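Local coordinates for lantibiotic dehydratase (Microbispora corallina, PDB 5EHK), which probably dehydrates serine and threonine residues of the NAI-107 precursor peptide in a tRNA-dependent reaction during lantibiotic biosynthesis, at residues Leu285-His297 against Phe572-Pro586. Residues are numbered along the deposited sequence; the frame is centred on the assembly and turned at random.
Sequences LRPPLDGDDPLQH and FIPRSGRAANLAHTP
His584 ND1 lies 2.7 Å from water 2, which sits at the edge of the imidazole in the ring plane and is also gripped by two backbone groups of 285-297: it accepts from Gly291 N and donates to Asp292 O. No direct hydrogen bond joins the two segments; this water ties the loop leading into helix 294-306 to the turn past the short helix that starts at Gly577. His584 is the centre of an inverse gamma turn, and its side chain, with CG anti to the carbonyl carbon (chi1 -60°), turns the ring so that its CE1 corner meets both Leu289 and Pro294. Pro294, the first residue of the helix that Asp293 N-caps, lays CD over one face of the imidazole, a CH-pi contact 3.8 Å from the ring centroid and 23° off its normal. CD2 of Leu289 comes in obliquely at His584 CE1, at 3.6 Å. The other methyl of Leu289, CD1, enters an apolar cluster made by Ile573 CD1, Pro574 CD and Ala583 CB. Nearby, Asp290 OD2 is hydrogen-bonded to Ser600 OG, in the loop between strands 591-595 and 604-605, while OD1 accepts a weak bond from Asp292 N. The backbone of Asp290 meets Pro586: Asp290 O takes a CA-H...O contact from Pro586 CA at 3.1 Å, with 150° at the hydrogen.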
loop_
_atom_site.group_PDB
_atom_site.type_symbol
_atom_site.label_atom_id
_atom_site.label_comp_id
_atom_site.label_asym_id
_atom_site.label_seq_id
_atom_site.Cartn_x
_atom_site.Cartn_y
_atom_site.Cartn_z
ATOM N N LEU A 285 -33.952 -14.951 -29.600
ATOM C CA LEU A 285 -35.051 -14.209 -29.007
ATOM C C LEU A 285 -34.611 -12.990 -28.195
ATOM O O LEU A 285 -35.249 -11.941 -28.248
ATOM C CB LEU A 285 -35.936 -15.129 -28.162
ATOM C CG LEU A 285 -36.741 -16.132 -28.985
ATOM C CD1 LEU A 285 -37.531 -17.045 -28.072
ATOM C CD2 LEU A 285 -37.657 -15.382 -29.928
ATOM N N ARG A 286 -33.525 -13.132 -27.446
ATOM C CA ARG A 286 -32.987 -12.039 -26.640
ATOM C C ARG A 286 -32.414 -10.934 -27.523
ATOM O O ARG A 286 -31.765 -11.199 -28.548
ATOM C CB ARG A 286 -31.962 -12.598 -25.650
ATOM C CG ARG A 286 -32.602 -13.461 -24.571
ATOM C CD ARG A 286 -31.584 -14.042 -23.633
ATOM N NE ARG A 286 -32.212 -14.630 -22.455
ATOM C CZ ARG A 286 -31.592 -15.424 -21.588
ATOM N NH1 ARG A 286 -30.342 -15.824 -21.817
ATOM N NH2 ARG A 286 -32.244 -15.880 -20.521
ATOM N N PRO A 287 -32.716 -9.683 -27.160
ATOM C CA PRO A 287 -32.349 -8.504 -27.947
ATOM C C PRO A 287 -30.838 -8.359 -27.996
ATOM O O PRO A 287 -30.218 -8.364 -26.933
ATOM C CB PRO A 287 -32.970 -7.348 -27.158
ATOM C CG PRO A 287 -34.010 -7.971 -26.265
ATOM C CD PRO A 287 -33.460 -9.327 -25.938
ATOM N N PRO A 288 -30.253 -8.274 -29.204
ATOM C CA PRO A 288 -28.797 -8.186 -29.418
ATOM C C PRO A 288 -28.151 -6.921 -28.848
ATOM O O PRO A 288 -26.929 -6.887 -28.701
ATOM C CB PRO A 288 -28.662 -8.172 -30.949
ATOM C CG PRO A 288 -30.009 -7.732 -31.448
ATOM C CD PRO A 288 -30.995 -8.273 -30.472
ATOM N N LEU A 289 -28.959 -5.917 -28.523
ATOM C CA LEU A 289 -28.459 -4.595 -28.169
ATOM C C LEU A 289 -27.544 -4.031 -29.260
ATOM O O LEU A 289 -26.412 -3.603 -28.996
ATOM C CB LEU A 289 -27.748 -4.588 -26.811
ATOM C CG LEU A 289 -28.495 -5.232 -25.654
ATOM C CD1 LEU A 289 -27.769 -4.959 -24.362
ATOM C CD2 LEU A 289 -29.919 -4.739 -25.585
ATOM N N ASP A 290 -28.042 -4.011 -30.488
ATOM C CA ASP A 290 -27.259 -3.469 -31.588
ATOM C C ASP A 290 -27.764 -2.112 -32.065
ATOM O O ASP A 290 -27.231 -1.553 -33.016
ATOM C CB ASP A 290 -27.238 -4.440 -32.757
ATOM C CG ASP A 290 -28.623 -4.882 -33.167
ATOM O OD1 ASP A 290 -29.638 -4.326 -32.670
ATOM O OD2 ASP A 290 -28.692 -5.805 -33.999
ATOM N N GLY A 291 -28.781 -1.575 -31.409
ATOM C CA GLY A 291 -29.301 -0.273 -31.792
ATOM C C GLY A 291 -30.766 -0.244 -32.194
ATOM O O GLY A 291 -31.401 0.799 -32.102
ATOM N N ASP A 292 -31.302 -1.383 -32.620
ATOM C CA ASP A 292 -32.727 -1.507 -32.932
ATOM C C ASP A 292 -33.587 -1.427 -31.678
ATOM O O ASP A 292 -33.083 -1.534 -30.569
ATOM C CB ASP A 292 -33.005 -2.823 -33.681
ATOM C CG ASP A 292 -34.435 -2.901 -34.269
ATOM O OD1 ASP A 292 -35.055 -1.824 -34.512
ATOM O OD2 ASP A 292 -34.918 -4.044 -34.517
ATOM N N ASP A 293 -34.889 -1.247 -31.877
ATOM C CA ASP A 293 -35.868 -1.380 -30.815
ATOM C C ASP A 293 -35.845 -2.847 -30.399
ATOM O O ASP A 293 -35.936 -3.741 -31.251
ATOM C CB ASP A 293 -37.250 -0.966 -31.354
ATOM C CG ASP A 293 -38.400 -1.236 -30.376
ATOM O OD1 ASP A 293 -38.215 -1.185 -29.137
ATOM O OD2 ASP A 293 -39.520 -1.478 -30.873
ATOM N N PRO A 294 -35.654 -3.097 -29.093
ATOM C CA PRO A 294 -35.664 -4.446 -28.524
ATOM C C PRO A 294 -36.996 -5.156 -28.750
ATOM O O PRO A 294 -36.972 -6.324 -29.154
ATOM C CB PRO A 294 -35.403 -4.212 -27.025
ATOM C CG PRO A 294 -35.742 -2.769 -26.792
ATOM C CD PRO A 294 -35.334 -2.085 -28.073
ATOM N N LEU A 295 -38.123 -4.485 -28.495
ATOM C CA LEU A 295 -39.434 -5.129 -28.646
ATOM C C LEU A 295 -39.641 -5.637 -30.073
ATOM O O LEU A 295 -40.046 -6.789 -30.290
ATOM C CB LEU A 295 -40.559 -4.185 -28.239
ATOM C CG LEU A 295 -41.979 -4.758 -28.221
ATOM C CD1 LEU A 295 -42.084 -5.964 -27.301
ATOM C CD2 LEU A 295 -42.942 -3.698 -27.744
ATOM N N GLN A 296 -39.321 -4.777 -31.036
ATOM C CA GLN A 296 -39.454 -5.109 -32.441
ATOM C C GLN A 296 -38.549 -6.280 -32.807
ATOM O O GLN A 296 -38.917 -7.131 -33.624
ATOM C CB GLN A 296 -39.157 -3.893 -33.313
ATOM C CG GLN A 296 -39.520 -4.090 -34.775
ATOM C CD GLN A 296 -41.013 -4.382 -34.972
ATOM O OE1 GLN A 296 -41.887 -3.613 -34.533
ATOM N NE2 GLN A 296 -41.308 -5.492 -35.648
ATOM N N HIS A 297 -37.370 -6.325 -32.191
ATOM C CA HIS A 297 -36.456 -7.443 -32.402
ATOM C C HIS A 297 -37.089 -8.774 -32.031
ATOM O O HIS A 297 -36.975 -9.728 -32.801
ATOM C CB HIS A 297 -35.129 -7.297 -31.640
ATOM C CG HIS A 297 -34.324 -8.555 -31.645
ATOM N ND1 HIS A 297 -33.640 -8.989 -32.758
ATOM C CD2 HIS A 297 -34.169 -9.516 -30.706
ATOM C CE1 HIS A 297 -33.068 -10.149 -32.493
ATOM N NE2 HIS A 297 -33.374 -10.492 -31.255
ATOM N N PHE A 572 -22.254 -5.809 -24.761
ATOM C CA PHE A 572 -22.491 -6.737 -23.650
ATOM C C PHE A 572 -23.828 -6.502 -22.931
ATOM O O PHE A 572 -24.392 -5.404 -22.973
ATOM C CB PHE A 572 -21.365 -6.621 -22.633
ATOM C CG PHE A 572 -21.312 -5.290 -21.973
ATOM C CD1 PHE A 572 -22.130 -5.005 -20.892
ATOM C CD2 PHE A 572 -20.467 -4.307 -22.450
ATOM C CE1 PHE A 572 -22.105 -3.764 -20.300
ATOM C CE2 PHE A 572 -20.425 -3.070 -21.866
ATOM C CZ PHE A 572 -21.241 -2.791 -20.784
ATOM N N ILE A 573 -24.315 -7.513 -22.227
ATOM C CA ILE A 573 -25.506 -7.307 -21.424
ATOM C C ILE A 573 -25.146 -6.656 -20.092
ATOM O O ILE A 573 -24.318 -7.159 -19.350
ATOM C CB ILE A 573 -26.305 -8.613 -21.210
ATOM C CG1 ILE A 573 -27.621 -8.294 -20.495
ATOM C CG2 ILE A 573 -25.485 -9.634 -20.438
ATOM C CD1 ILE A 573 -28.557 -7.409 -21.306
ATOM N N PRO A 574 -25.728 -5.491 -19.806
ATOM C CA PRO A 574 -25.313 -4.879 -18.536
ATOM C C PRO A 574 -25.910 -5.604 -17.330
ATOM O O PRO A 574 -26.914 -6.298 -17.471
ATOM C CB PRO A 574 -25.851 -3.446 -18.650
ATOM C CG PRO A 574 -26.028 -3.207 -20.146
ATOM C CD PRO A 574 -26.439 -4.542 -20.687
ATOM N N ARG A 575 -25.293 -5.437 -16.162
ATOM C CA ARG A 575 -25.648 -6.190 -14.959
ATOM C C ARG A 575 -26.964 -5.692 -14.374
ATOM O O ARG A 575 -27.726 -6.463 -13.803
ATOM C CB ARG A 575 -24.527 -6.104 -13.920
ATOM C CG ARG A 575 -24.553 -7.178 -12.831
ATOM C CD ARG A 575 -24.745 -8.590 -13.411
ATOM N NE ARG A 575 -23.487 -9.287 -13.681
ATOM C CZ ARG A 575 -22.911 -9.415 -14.882
ATOM N NH1 ARG A 575 -23.460 -8.894 -15.987
ATOM N NH2 ARG A 575 -21.762 -10.071 -14.965
ATOM N N SER A 576 -27.226 -4.400 -14.518
ATOM C CA SER A 576 -28.471 -3.817 -14.035
ATOM C C SER A 576 -29.412 -3.429 -15.185
ATOM O O SER A 576 -28.966 -3.063 -16.285
ATOM C CB SER A 576 -28.187 -2.608 -13.144
ATOM O OG SER A 576 -28.161 -1.404 -13.882
ATOM N N GLY A 577 -30.713 -3.522 -14.918
ATOM C CA GLY A 577 -31.750 -3.232 -15.895
ATOM C C GLY A 577 -31.826 -1.756 -16.260
ATOM O O GLY A 577 -32.371 -1.393 -17.307
ATOM N N ARG A 578 -31.317 -0.894 -15.382
ATOM C CA ARG A 578 -31.241 0.527 -15.700
ATOM C C ARG A 578 -30.251 0.771 -16.847
ATOM O O ARG A 578 -30.574 1.418 -17.839
ATOM C CB ARG A 578 -30.756 1.320 -14.488
ATOM C CG ARG A 578 -30.716 2.827 -14.723
ATOM C CD ARG A 578 -31.179 3.593 -13.486
ATOM N NE ARG A 578 -30.270 3.401 -12.349
ATOM C CZ ARG A 578 -30.625 3.479 -11.066
ATOM N NH1 ARG A 578 -31.890 3.721 -10.732
ATOM N NH2 ARG A 578 -29.712 3.301 -10.113
ATOM N N ALA A 579 -29.050 0.223 -16.713
ATOM C CA ALA A 579 -28.032 0.380 -17.743
ATOM C C ALA A 579 -28.411 -0.399 -18.979
ATOM O O ALA A 579 -28.008 -0.052 -20.085
ATOM C CB ALA A 579 -26.660 -0.027 -17.241
ATOM N N ALA A 580 -29.174 -1.465 -18.794
ATOM C CA ALA A 580 -29.532 -2.294 -19.936
ATOM C C ALA A 580 -30.401 -1.479 -20.895
ATOM O O ALA A 580 -30.324 -1.653 -22.114
ATOM C CB ALA A 580 -30.232 -3.570 -19.486
ATOM N N ASN A 581 -31.192 -0.559 -20.336
ATOM C CA ASN A 581 -32.008 0.347 -21.151
ATOM C C ASN A 581 -31.179 1.390 -21.891
ATOM O O ASN A 581 -31.694 2.069 -22.772
ATOM C CB ASN A 581 -33.029 1.086 -20.282
ATOM C CG ASN A 581 -34.194 0.214 -19.879
ATOM O OD1 ASN A 581 -34.694 -0.580 -20.681
ATOM N ND2 ASN A 581 -34.616 0.333 -18.624
ATOM N N LEU A 582 -29.899 1.505 -21.547
ATOM C CA LEU A 582 -29.038 2.525 -22.145
ATOM C C LEU A 582 -28.007 1.947 -23.103
ATOM O O LEU A 582 -27.007 2.582 -23.413
ATOM C CB LEU A 582 -28.342 3.343 -21.056
ATOM C CG LEU A 582 -29.234 3.930 -19.960
ATOM C CD1 LEU A 582 -28.404 4.684 -18.949
ATOM C CD2 LEU A 582 -30.296 4.845 -20.567
ATOM N N ALA A 583 -28.251 0.727 -23.555
ATOM C CA ALA A 583 -27.252 -0.003 -24.310
ATOM C C ALA A 583 -27.729 -0.284 -25.722
ATOM O O ALA A 583 -27.100 -1.059 -26.446
ATOM C CB ALA A 583 -26.847 -1.292 -23.595
ATOM N N HIS A 584 -28.854 0.318 -26.103
ATOM C CA HIS A 584 -29.362 0.202 -27.477
ATOM C C HIS A 584 -28.586 1.097 -28.437
ATOM O O HIS A 584 -29.101 2.099 -28.912
ATOM C CB HIS A 584 -30.840 0.554 -27.502
ATOM C CG HIS A 584 -31.665 -0.334 -26.632
ATOM N ND1 HIS A 584 -31.749 -1.692 -26.839
ATOM C CD2 HIS A 584 -32.391 -0.073 -25.519
ATOM C CE1 HIS A 584 -32.518 -2.227 -25.906
ATOM N NE2 HIS A 584 -32.918 -1.266 -25.090
ATOM N N THR A 585 -27.354 0.704 -28.748
ATOM C CA THR A 585 -26.408 1.589 -29.387
ATOM C C THR A 585 -25.723 0.887 -30.532
ATOM O O THR A 585 -25.207 -0.192 -30.364
ATOM C CB THR A 585 -25.369 1.990 -28.375
ATOM O OG1 THR A 585 -24.657 0.823 -27.962
ATOM C CG2 THR A 585 -26.045 2.605 -27.160
ATOM N N PRO A 586 -25.719 1.505 -31.713
ATOM C CA PRO A 586 -25.265 0.803 -32.912
ATOM C C PRO A 586 -23.752 0.680 -33.019
ATOM O O PRO A 586 -23.000 1.490 -32.477
ATOM C CB PRO A 586 -25.804 1.677 -34.050
ATOM C CG PRO A 586 -25.872 3.049 -33.471
ATOM C CD PRO A 586 -26.144 2.888 -31.998
HETATM O O HOH W 1 -25.138 -2.596 -26.772
HETATM O O HOH W 2 -30.615 -2.000 -29.231
#